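Non-structural polyprotein (Sindbis virus, PDB 4GUA) joins the nsP2 cysteine protease, which processes the alphavirus polyprotein, to the macro and zinc-binding domains of nsP3 in an uncleaved precursor. Local coordinates at residues Leu284-Ala294 against Leu307-Arg318; Asn149-Val157 against Tyr270-Glu278. All blocks are in the same frame, centred on the assembly; numbering follows the deposited sequence.

Contact 1: residues Leu284-Ala294 against Leu307-Arg318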
loop_
_atom_site.group_PDB
_atom_site.type_symbol
_atom_site.label_atom_id
_atom_site.label_comp_id
_atom_site.label_asym_id
_atom_site.label_seq_id
_atom_site.Cartn_x
_atom_site.Cartn_y
_atom_site.Cartn_z
ATOM N N LEU A 284 5.898 -2.770 7.083
ATOM C CA LEU A 284 5.510 -3.682 8.144
ATOM C C LEU A 284 4.831 -4.895 7.531
ATOM O O LEU A 284 5.066 -6.030 7.938
ATOM C CB LEU A 284 4.568 -2.964 9.107
ATOM C CG LEU A 284 4.236 -3.672 10.415
ATOM C CD1 LEU A 284 5.478 -4.177 11.126
ATOM C CD2 LEU A 284 3.488 -2.705 11.295
ATOM N N ALA A 285 3.999 -4.637 6.533
ATOM C CA ALA A 285 3.222 -5.676 5.876
ATOM C C ALA A 285 4.134 -6.615 5.093
ATOM O O ALA A 285 3.846 -7.801 4.955
ATOM C CB ALA A 285 2.204 -5.051 4.949
ATOM N N ARG A 286 5.226 -6.079 4.563
ATOM C CA ARG A 286 6.144 -6.889 3.779
ATOM C C ARG A 286 6.649 -8.082 4.608
ATOM O O ARG A 286 7.042 -9.116 4.059
ATOM C CB ARG A 286 7.329 -6.048 3.266
ATOM C CG ARG A 286 7.367 -5.977 1.748
ATOM C CD ARG A 286 8.558 -5.228 1.127
ATOM N NE ARG A 286 9.296 -4.306 1.990
ATOM C CZ ARG A 286 9.017 -3.012 2.131
ATOM N NH1 ARG A 286 7.982 -2.470 1.501
ATOM N NH2 ARG A 286 9.764 -2.258 2.924
ATOM N N LYS A 287 6.632 -7.938 5.932
ATOM C CA LYS A 287 7.143 -8.974 6.831
ATOM C C LYS A 287 6.169 -10.124 7.106
ATOM O O LYS A 287 6.540 -11.102 7.764
ATOM C CB LYS A 287 7.547 -8.349 8.167
ATOM C CG LYS A 287 8.632 -7.305 8.058
ATOM C CD LYS A 287 8.982 -6.708 9.408
ATOM C CE LYS A 287 10.027 -5.606 9.269
ATOM N NZ LYS A 287 11.265 -6.072 8.595
ATOM N N PHE A 288 4.935 -10.013 6.618
ATOM C CA PHE A 288 3.890 -10.995 6.933
ATOM C C PHE A 288 3.276 -11.606 5.687
ATOM O O PHE A 288 3.272 -10.995 4.620
ATOM C CB PHE A 288 2.782 -10.355 7.772
ATOM C CG PHE A 288 3.224 -9.933 9.141
ATOM C CD1 PHE A 288 3.885 -8.727 9.332
ATOM C CD2 PHE A 288 2.964 -10.733 10.240
ATOM C CE1 PHE A 288 4.293 -8.335 10.594
ATOM C CE2 PHE A 288 3.365 -10.347 11.506
ATOM C CZ PHE A 288 4.032 -9.147 11.685
ATOM N N VAL A 289 2.748 -12.816 5.839
ATOM C CA VAL A 289 2.114 -13.530 4.736
ATOM C C VAL A 289 0.828 -12.827 4.310
ATOM O O VAL A 289 0.580 -12.628 3.119
ATOM C CB VAL A 289 1.772 -14.981 5.142
ATOM C CG1 VAL A 289 1.134 -15.717 3.986
ATOM C CG2 VAL A 289 3.019 -15.717 5.587
ATOM N N ARG A 290 0.023 -12.441 5.297
ATOM C CA ARG A 290 -1.239 -11.745 5.062
ATOM C C ARG A 290 -1.354 -10.517 5.948
ATOM O O ARG A 290 -0.751 -10.446 7.021
ATOM C CB ARG A 290 -2.431 -12.632 5.401
ATOM C CG ARG A 290 -2.732 -13.772 4.465
ATOM C CD ARG A 290 -3.994 -14.444 4.968
ATOM N NE ARG A 290 -4.395 -15.608 4.192
ATOM C CZ ARG A 290 -5.240 -15.583 3.173
ATOM N NH1 ARG A 290 -5.781 -14.439 2.767
ATOM N NH2 ARG A 290 -5.539 -16.714 2.551
ATOM N N VAL A 291 -2.138 -9.547 5.499
ATOM C CA VAL A 291 -2.559 -8.468 6.373
ATOM C C VAL A 291 -3.967 -8.025 5.989
ATOM O O VAL A 291 -4.279 -7.855 4.809
ATOM C CB VAL A 291 -1.566 -7.276 6.355
ATOM C CG1 VAL A 291 -1.254 -6.852 4.938
ATOM C CG2 VAL A 291 -2.119 -6.109 7.157
ATOM N N SER A 292 -4.804 -7.845 7.007
ATOM C CA SER A 292 -6.187 -7.428 6.843
ATOM C C SER A 292 -6.483 -6.378 7.903
ATOM O O SER A 292 -5.562 -5.841 8.515
ATOM C CB SER A 292 -7.139 -8.611 6.991
ATOM O OG SER A 292 -8.441 -8.272 6.531
ATOM N N ALA A 293 -7.759 -6.042 8.069
ATOM C CA ALA A 293 -8.179 -5.041 9.046
ATOM C C ALA A 293 -9.536 -5.393 9.631
ATOM O O ALA A 293 -10.286 -6.199 9.073
ATOM C CB ALA A 293 -8.240 -3.672 8.400
ATOM N N ALA A 294 -9.840 -4.792 10.772
ATOM C CA ALA A 294 -11.098 -5.041 11.453
ATOM C C ALA A 294 -11.463 -3.833 12.297
ATOM O O ALA A 294 -10.585 -3.130 12.796
ATOM C CB ALA A 294 -10.983 -6.270 12.324
ATOM N N LEU A 307 -5.344 -3.081 12.638
ATOM C CA LEU A 307 -4.616 -3.790 11.591
ATOM C C LEU A 307 -4.137 -5.163 12.064
ATOM O O LEU A 307 -3.542 -5.301 13.128
ATOM C CB LEU A 307 -3.410 -2.966 11.147
ATOM C CG LEU A 307 -3.714 -1.568 10.605
ATOM C CD1 LEU A 307 -2.422 -0.809 10.344
ATOM C CD2 LEU A 307 -4.563 -1.639 9.346
ATOM N N ILE A 308 -4.411 -6.181 11.259
ATOM C CA ILE A 308 -4.033 -7.550 11.581
ATOM C C ILE A 308 -2.982 -8.097 10.610
ATOM O O ILE A 308 -3.277 -8.392 9.463
ATOM C CB ILE A 308 -5.290 -8.439 11.536
ATOM C CG1 ILE A 308 -6.345 -7.868 12.489
ATOM C CG2 ILE A 308 -4.956 -9.873 11.903
ATOM C CD1 ILE A 308 -7.714 -8.468 12.335
ATOM N N PHE A 309 -1.749 -8.224 11.087
ATOM C CA PHE A 309 -0.663 -8.830 10.322
ATOM C C PHE A 309 -0.511 -10.297 10.737
ATOM O O PHE A 309 -0.270 -10.586 11.908
ATOM C CB PHE A 309 0.647 -8.076 10.597
ATOM C CG PHE A 309 0.573 -6.603 10.303
ATOM C CD1 PHE A 309 0.068 -5.719 11.239
ATOM C CD2 PHE A 309 1.016 -6.097 9.093
ATOM C CE1 PHE A 309 -0.005 -4.352 10.969
ATOM C CE2 PHE A 309 0.949 -4.733 8.817
ATOM C CZ PHE A 309 0.438 -3.864 9.758
ATOM N N ARG A 310 -0.634 -11.222 9.786
ATOM C CA ARG A 310 -0.677 -12.650 10.111
ATOM C C ARG A 310 0.555 -13.413 9.627
ATOM O O ARG A 310 0.949 -13.288 8.463
ATOM C CB ARG A 310 -1.905 -13.295 9.471
ATOM C CG ARG A 310 -3.235 -12.848 10.024
ATOM C CD ARG A 310 -4.373 -13.593 9.337
ATOM N NE ARG A 310 -5.670 -13.024 9.679
ATOM C CZ ARG A 310 -6.274 -13.206 10.846
ATOM N NH1 ARG A 310 -5.698 -13.944 11.790
ATOM N NH2 ARG A 310 -7.454 -12.653 11.079
ATOM N N GLN A 311 1.106 -14.256 10.503
ATOM C CA GLN A 311 2.236 -15.114 10.151
ATOM C C GLN A 311 3.516 -14.383 9.758
ATOM O O GLN A 311 3.812 -14.232 8.567
ATOM C CB GLN A 311 1.849 -16.082 9.040
ATOM C CG GLN A 311 0.803 -17.090 9.434
ATOM C CD GLN A 311 0.501 -18.040 8.299
ATOM O OE1 GLN A 311 0.819 -19.223 8.367
ATOM N NE2 GLN A 311 -0.111 -17.519 7.235
ATOM N N LEU A 312 4.256 -13.910 10.759
ATOM C CA LEU A 312 5.499 -13.186 10.509
ATOM C C LEU A 312 6.611 -14.136 10.101
ATOM O O LEU A 312 7.011 -14.990 10.883
ATOM C CB LEU A 312 5.942 -12.513 11.811
ATOM C CG LEU A 312 7.394 -12.030 11.902
ATOM C CD1 LEU A 312 7.566 -10.732 11.144
ATOM C CD2 LEU A 312 7.808 -11.861 13.350
ATOM N N ASP A 313 7.077 -14.013 8.859
ATOM C CA ASP A 313 8.355 -14.589 8.445
ATOM C C ASP A 313 9.461 -13.537 8.240
ATOM O O ASP A 313 10.608 -13.877 7.929
ATOM C CB ASP A 313 8.181 -15.456 7.200
ATOM C CG ASP A 313 7.638 -14.683 6.022
ATOM O OD1 ASP A 313 7.665 -13.434 6.061
ATOM O OD2 ASP A 313 7.171 -15.322 5.053
ATOM N N ASN A 314 9.105 -12.264 8.393
ATOM C CA ASN A 314 10.033 -11.154 8.154
ATOM C C ASN A 314 10.770 -11.276 6.816
ATOM O O ASN A 314 11.994 -11.162 6.740
ATOM C CB ASN A 314 11.053 -11.041 9.292
ATOM C CG ASN A 314 11.877 -9.769 9.212
ATOM O OD1 ASN A 314 11.395 -8.727 8.769
ATOM N ND2 ASN A 314 13.133 -9.856 9.620
ATOM N N SER A 315 10.006 -11.472 5.752
ATOM C CA SER A 315 10.575 -11.641 4.426
ATOM C C SER A 315 11.172 -10.322 3.941
ATOM O O SER A 315 10.770 -9.232 4.353
ATOM C CB SER A 315 9.507 -12.123 3.440
ATOM O OG SER A 315 10.026 -12.217 2.122
ATOM N N ARG A 316 12.151 -10.461 3.060
ATOM C CA ARG A 316 12.862 -9.348 2.456
ATOM C C ARG A 316 12.191 -8.968 1.133
ATOM O O ARG A 316 11.724 -7.839 0.940
ATOM C CB ARG A 316 14.352 -9.673 2.237
ATOM C CG ARG A 316 14.745 -11.122 1.855
ATOM C CD ARG A 316 14.461 -12.218 2.890
ATOM N NE ARG A 316 14.497 -13.554 2.296
ATOM C CZ ARG A 316 13.629 -14.020 1.407
ATOM N NH1 ARG A 316 12.630 -13.280 0.988
ATOM N NH2 ARG A 316 13.758 -15.247 0.934
ATOM N N THR A 317 12.178 -9.929 0.217
ATOM C CA THR A 317 11.776 -9.718 -1.164
ATOM C C THR A 317 10.267 -9.808 -1.409
ATOM O O THR A 317 9.829 -9.673 -2.551
ATOM C CB THR A 317 12.442 -10.779 -2.057
ATOM O OG1 THR A 317 12.085 -12.086 -1.588
ATOM C CG2 THR A 317 13.949 -10.633 -2.028
ATOM N N ARG A 318 9.472 -10.043 -0.368
ATOM C CA ARG A 318 8.019 -10.096 -0.543
ATOM C C ARG A 318 7.526 -8.823 -1.219
ATOM O O ARG A 318 7.858 -7.718 -0.790
ATOM C CB ARG A 318 7.304 -10.261 0.792
ATOM C CG ARG A 318 5.822 -9.882 0.744
ATOM C CD ARG A 318 4.969 -10.972 1.341
ATOM N NE ARG A 318 5.518 -11.363 2.630
ATOM C CZ ARG A 318 5.557 -12.606 3.093
ATOM N NH1 ARG A 318 5.062 -13.618 2.395
ATOM N NH2 ARG A 318 6.090 -12.840 4.276
#
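Phe-288 and Phe-309 pack in an antiparallel beta hairpin at the edge of the 3-2-1-4-5-7-6 sheet of a methyltransferase-like fold, in which 305-312 alone runs antiparallel, between 263-269 and the edge strand 288-294. Phe-309 CB sits over the centre of the Phe-288 ring, 3.3 Å from CB to centroid, and Leu-312 CD1 covers the other face nearer the rim. The two phenyl rings themselves are oblique, their planes 46° apart. Phe-309 is in turn held between Leu-284 CG, 4.1 Å from its ring centroid, and Val-291 CG2, 4.0 Å from the same centroid on the opposite face. Val-291 lies alongside the ring because its CG2, anti to the backbone N, is the branch turned to it. Leu-256 of helix 237-257 and Leu-265 of strand 263-269 pack on Phe-288 from outside.

The backbone sets this register: Ser-292 and Ile-308 bond in both directions, and Arg-310 N reaches Arg-290 O at 2.9 Å. A classic beta bulge follows, with Val-289 and Arg-290 both facing Arg-310. On the face away from the phenylalanines, the Arg-310 guanidinium carries Ile-308 CG2 over its centre and donates from NH2 to Gly-341 O.

Beyond Leu-312 the chain folds back over the end of helix 275-286. Asn-314 N binds Lys-287 O, while Lys-287 NZ meets Asn-314 OD1 in its carbonyl plane at 2.7 Å. Arg-318 NE donates to Arg-286 O at 3.1 Å; the oxygen lies in the guanidinium plane, whereas NE stands well above the plane of the carbonyl.

Contact 2: residues Asn149-Val157 against Tyr270-Glu278. With SO4 (sulfate ion), chain F.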
loop_
_atom_site.group_PDB
_atom_site.type_symbol
_atom_site.label_atom_id
_atom_site.label_comp_id
_atom_site.label_asym_id
_atom_site.label_seq_id
_atom_site.Cartn_x
_atom_site.Cartn_y
_atom_site.Cartn_z
ATOM N N ASN A 149 -2.999 17.132 -3.177
ATOM C CA ASN A 149 -2.300 16.445 -4.257
ATOM C C ASN A 149 -2.236 14.934 -4.086
ATOM O O ASN A 149 -1.661 14.246 -4.926
ATOM C CB ASN A 149 -0.878 16.983 -4.383
ATOM C CG ASN A 149 -0.021 16.636 -3.186
ATOM O OD1 ASN A 149 -0.432 16.828 -2.040
ATOM N ND2 ASN A 149 1.164 16.091 -3.441
ATOM N N ARG A 150 -2.835 14.419 -3.015
ATOM C CA ARG A 150 -2.704 13.005 -2.670
ATOM C C ARG A 150 -3.942 12.187 -3.019
ATOM O O ARG A 150 -5.064 12.574 -2.704
ATOM C CB ARG A 150 -2.412 12.866 -1.168
ATOM C CG ARG A 150 -2.409 11.431 -0.650
ATOM C CD ARG A 150 -1.663 11.332 0.682
ATOM N NE ARG A 150 -1.735 9.996 1.275
ATOM C CZ ARG A 150 -0.956 8.976 0.926
ATOM N NH1 ARG A 150 -0.036 9.120 -0.020
ATOM N NH2 ARG A 150 -1.098 7.805 1.517
ATOM N N ASN A 151 -3.735 11.045 -3.664
ATOM C CA ASN A 151 -4.808 10.070 -3.793
ATOM C C ASN A 151 -4.805 9.219 -2.539
ATOM O O ASN A 151 -3.845 8.508 -2.264
ATOM C CB ASN A 151 -4.625 9.197 -5.037
ATOM C CG ASN A 151 -5.113 9.880 -6.310
ATOM O OD1 ASN A 151 -5.769 10.929 -6.263
ATOM N ND2 ASN A 151 -4.803 9.278 -7.456
ATOM N N LEU A 152 -5.890 9.289 -1.783
ATOM C CA LEU A 152 -5.973 8.608 -0.505
ATOM C C LEU A 152 -6.192 7.124 -0.724
ATOM O O LEU A 152 -7.012 6.737 -1.546
ATOM C CB LEU A 152 -7.109 9.198 0.326
ATOM C CG LEU A 152 -6.968 10.701 0.580
ATOM C CD1 LEU A 152 -8.243 11.267 1.181
ATOM C CD2 LEU A 152 -5.782 10.983 1.477
ATOM N N PRO A 153 -5.450 6.284 0.006
ATOM C CA PRO A 153 -5.570 4.836 -0.179
ATOM C C PRO A 153 -6.934 4.312 0.262
ATOM O O PRO A 153 -7.350 3.238 -0.174
ATOM C CB PRO A 153 -4.466 4.272 0.717
ATOM C CG PRO A 153 -4.221 5.319 1.748
ATOM C CD PRO A 153 -4.516 6.637 1.092
ATOM N N HIS A 154 -7.623 5.063 1.116
ATOM C CA HIS A 154 -8.917 4.631 1.630
ATOM C C HIS A 154 -9.749 5.827 2.094
ATOM O O HIS A 154 -9.230 6.927 2.272
ATOM C CB HIS A 154 -8.736 3.632 2.781
ATOM C CG HIS A 154 -8.086 4.216 3.999
ATOM N ND1 HIS A 154 -8.740 5.081 4.849
ATOM C CD2 HIS A 154 -6.842 4.056 4.511
ATOM C CE1 HIS A 154 -7.930 5.431 5.830
ATOM N NE2 HIS A 154 -6.772 4.822 5.651
ATOM N N ALA A 155 -11.043 5.596 2.283
ATOM C CA ALA A 155 -11.972 6.634 2.712
ATOM C C ALA A 155 -11.672 7.126 4.124
ATOM O O ALA A 155 -11.023 6.440 4.908
ATOM C CB ALA A 155 -13.395 6.102 2.647
ATOM N N LEU A 156 -12.170 8.314 4.447
ATOM C CA LEU A 156 -12.055 8.854 5.793
ATOM C C LEU A 156 -13.467 9.032 6.337
ATOM O O LEU A 156 -14.437 9.002 5.576
ATOM C CB LEU A 156 -11.357 10.209 5.766
ATOM C CG LEU A 156 -10.034 10.310 5.014
ATOM C CD1 LEU A 156 -9.496 11.723 5.145
ATOM C CD2 LEU A 156 -9.028 9.298 5.523
ATOM N N VAL A 157 -13.596 9.203 7.649
ATOM C CA VAL A 157 -14.905 9.367 8.251
ATOM C C VAL A 157 -15.231 10.844 8.178
ATOM O O VAL A 157 -14.400 11.679 8.523
ATOM C CB VAL A 157 -14.921 8.913 9.720
ATOM C CG1 VAL A 157 -14.346 7.511 9.847
ATOM C CG2 VAL A 157 -14.137 9.882 10.582
ATOM N N TYR A 270 -5.618 4.285 12.855
ATOM C CA TYR A 270 -6.680 5.067 12.239
ATOM C C TYR A 270 -6.722 4.865 10.714
ATOM O O TYR A 270 -7.294 5.660 9.979
ATOM C CB TYR A 270 -6.580 6.508 12.724
ATOM C CG TYR A 270 -6.546 6.501 14.241
ATOM C CD1 TYR A 270 -7.720 6.577 14.980
ATOM C CD2 TYR A 270 -5.347 6.336 14.931
ATOM C CE1 TYR A 270 -7.700 6.532 16.362
ATOM C CE2 TYR A 270 -5.317 6.292 16.320
ATOM C CZ TYR A 270 -6.497 6.387 17.028
ATOM O OH TYR A 270 -6.481 6.339 18.404
ATOM N N GLY A 271 -6.016 3.840 10.248
ATOM C CA GLY A 271 -5.816 3.606 8.830
ATOM C C GLY A 271 -4.419 4.099 8.526
ATOM O O GLY A 271 -3.682 4.446 9.454
ATOM N N TYR A 272 -4.024 4.097 7.258
ATOM C CA TYR A 272 -2.868 4.886 6.859
ATOM C C TYR A 272 -3.284 5.899 5.794
ATOM O O TYR A 272 -3.092 5.671 4.599
ATOM C CB TYR A 272 -1.840 3.929 6.257
ATOM C CG TYR A 272 -2.496 2.879 5.371
ATOM C CD1 TYR A 272 -3.090 1.746 5.919
ATOM C CD2 TYR A 272 -2.551 3.040 3.992
ATOM C CE1 TYR A 272 -3.702 0.801 5.112
ATOM C CE2 TYR A 272 -3.156 2.102 3.184
ATOM C CZ TYR A 272 -3.731 0.985 3.743
ATOM O OH TYR A 272 -4.333 0.052 2.921
ATOM N N ALA A 273 -3.702 7.081 6.215
ATOM C CA ALA A 273 -4.204 8.048 5.251
ATOM C C ALA A 273 -3.058 8.842 4.652
ATOM O O ALA A 273 -3.011 9.090 3.453
ATOM C CB ALA A 273 -5.224 8.970 5.896
ATOM N N ASP A 274 -2.138 9.249 5.514
ATOM C CA ASP A 274 -1.002 10.048 5.100
ATOM C C ASP A 274 0.072 9.147 4.500
ATOM O O ASP A 274 0.126 7.948 4.771
ATOM C CB ASP A 274 -0.460 10.853 6.279
ATOM C CG ASP A 274 0.185 9.983 7.329
ATOM O OD1 ASP A 274 -0.550 9.289 8.065
ATOM O OD2 ASP A 274 1.432 10.001 7.424
ATOM N N ARG A 275 0.891 9.734 3.641
ATOM C CA ARG A 275 1.953 9.015 2.953
ATOM C C ARG A 275 2.864 8.265 3.932
ATOM O O ARG A 275 3.237 7.116 3.685
ATOM C CB ARG A 275 2.736 10.008 2.086
ATOM C CG ARG A 275 3.981 9.483 1.408
ATOM C CD ARG A 275 5.228 10.052 2.090
ATOM N NE ARG A 275 6.261 10.473 1.145
ATOM C CZ ARG A 275 6.983 9.637 0.409
ATOM N NH1 ARG A 275 6.772 8.330 0.482
ATOM N NH2 ARG A 275 7.904 10.109 -0.419
ATOM N N ASN A 276 3.214 8.892 5.048
ATOM C CA ASN A 276 4.103 8.236 6.005
ATOM C C ASN A 276 3.474 7.010 6.651
ATOM O O ASN A 276 4.111 5.962 6.741
ATOM C CB ASN A 276 4.611 9.227 7.054
ATOM C CG ASN A 276 5.555 10.261 6.457
ATOM O OD1 ASN A 276 5.371 11.468 6.626
ATOM N ND2 ASN A 276 6.576 9.783 5.748
ATOM N N SER A 277 2.235 7.139 7.110
ATOM C CA SER A 277 1.519 5.993 7.643
ATOM C C SER A 277 1.485 4.842 6.641
ATOM O O SER A 277 1.687 3.691 7.020
ATOM C CB SER A 277 0.097 6.374 8.058
ATOM O OG SER A 277 0.078 6.937 9.361
ATOM N N GLU A 278 1.235 5.144 5.369
ATOM C CA GLU A 278 1.158 4.100 4.349
ATOM C C GLU A 278 2.524 3.457 4.094
ATOM O O GLU A 278 2.618 2.249 3.846
ATOM C CB GLU A 278 0.580 4.634 3.038
ATOM C CG GLU A 278 0.492 3.550 1.954
ATOM C CD GLU A 278 -0.268 3.983 0.707
ATOM O OE1 GLU A 278 -0.807 5.115 0.667
ATOM O OE2 GLU A 278 -0.320 3.179 -0.244
HETATM S S SO4 F . 1.627 15.576 -7.029
HETATM O O1 SO4 F . 0.687 15.317 -8.117
HETATM O O2 SO4 F . 2.989 15.306 -7.482
HETATM O O3 SO4 F . 1.524 16.981 -6.627
HETATM O O4 SO4 F . 1.313 14.697 -5.902
#
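Arg-150, probably part of the C9-family peptidase, reaches across to the start of helix 275-286, just after strand 263-269 of the methyltransferase-like sheet, and lays its guanidinium flat on the first turn, with Arg-275 N over the centre of one face. The side chain runs extended from CG to NE, with CG anti to the backbone N (chi1 173°), which carries its head to Ala-273. There NE donates to Ala-273 O at 2.7 Å, in the plane of both groups, and NH2 adds a weak second bond to the same oxygen. NH2 also makes a salt bridge to Glu-278 OE1 at 2.8 Å, met nearly end-on, with the carboxylate turned 66° from the guanidinium. The helix start is N-capped by Asp-274, which accepts from Ser-277 N.

The tight half lies at Pro-153, His-154 and Tyr-272. His-154 presents its edge to the tyrosine face in a T-shaped pair, planes 87° apart and centroids 5.4 Å apart. A bond from its ND1 to Ala-155 O at 2.7 Å steadies the imidazole. Pro-153 CB touches Tyr-272 CE2 at 3.5 Å, and Leu-156 CD2 meets Ala-273 CB at 3.8 Å.

The other end is looser and partly open to solvent: Arg-275 leads away to salt bridges with Asp-279 and Glu-545, and Asn-149 ND2 donates to Asp-67 and to O4 of a sulfate that probably comes from the crystallisation liquor.

Helix 323-333 backs the aromatic pair through Ile-329 and binds the Tyr-272 hydroxyl through Asn-326; helix 237-257 flanks Leu-156 and Asp-274, and strand 151-152 pairs with strand 662-663.

How the contacts relate
Helix 275-286 connects the two contacts: contact 2 grips its N-terminal start and contact 1 packs at its C-terminal end. Their centres are 19 Å apart and their nearest atoms about 5 Å, without touching. Along the chain they come in series, 149-157 and 270-278 first, then 284-294 and 307-318. Helices 237-257 and 323-333 border both, so one helical layer runs past the two sites. The roles differ, however. Contact 1 is local, a hairpin within the methyltransferase-like sheet, whereas contact 2 spans 113 residues and ties a segment of the probable C9-family peptidase to that fold, consistent with a junction between the protease and methyltransferase-like parts of nsP2.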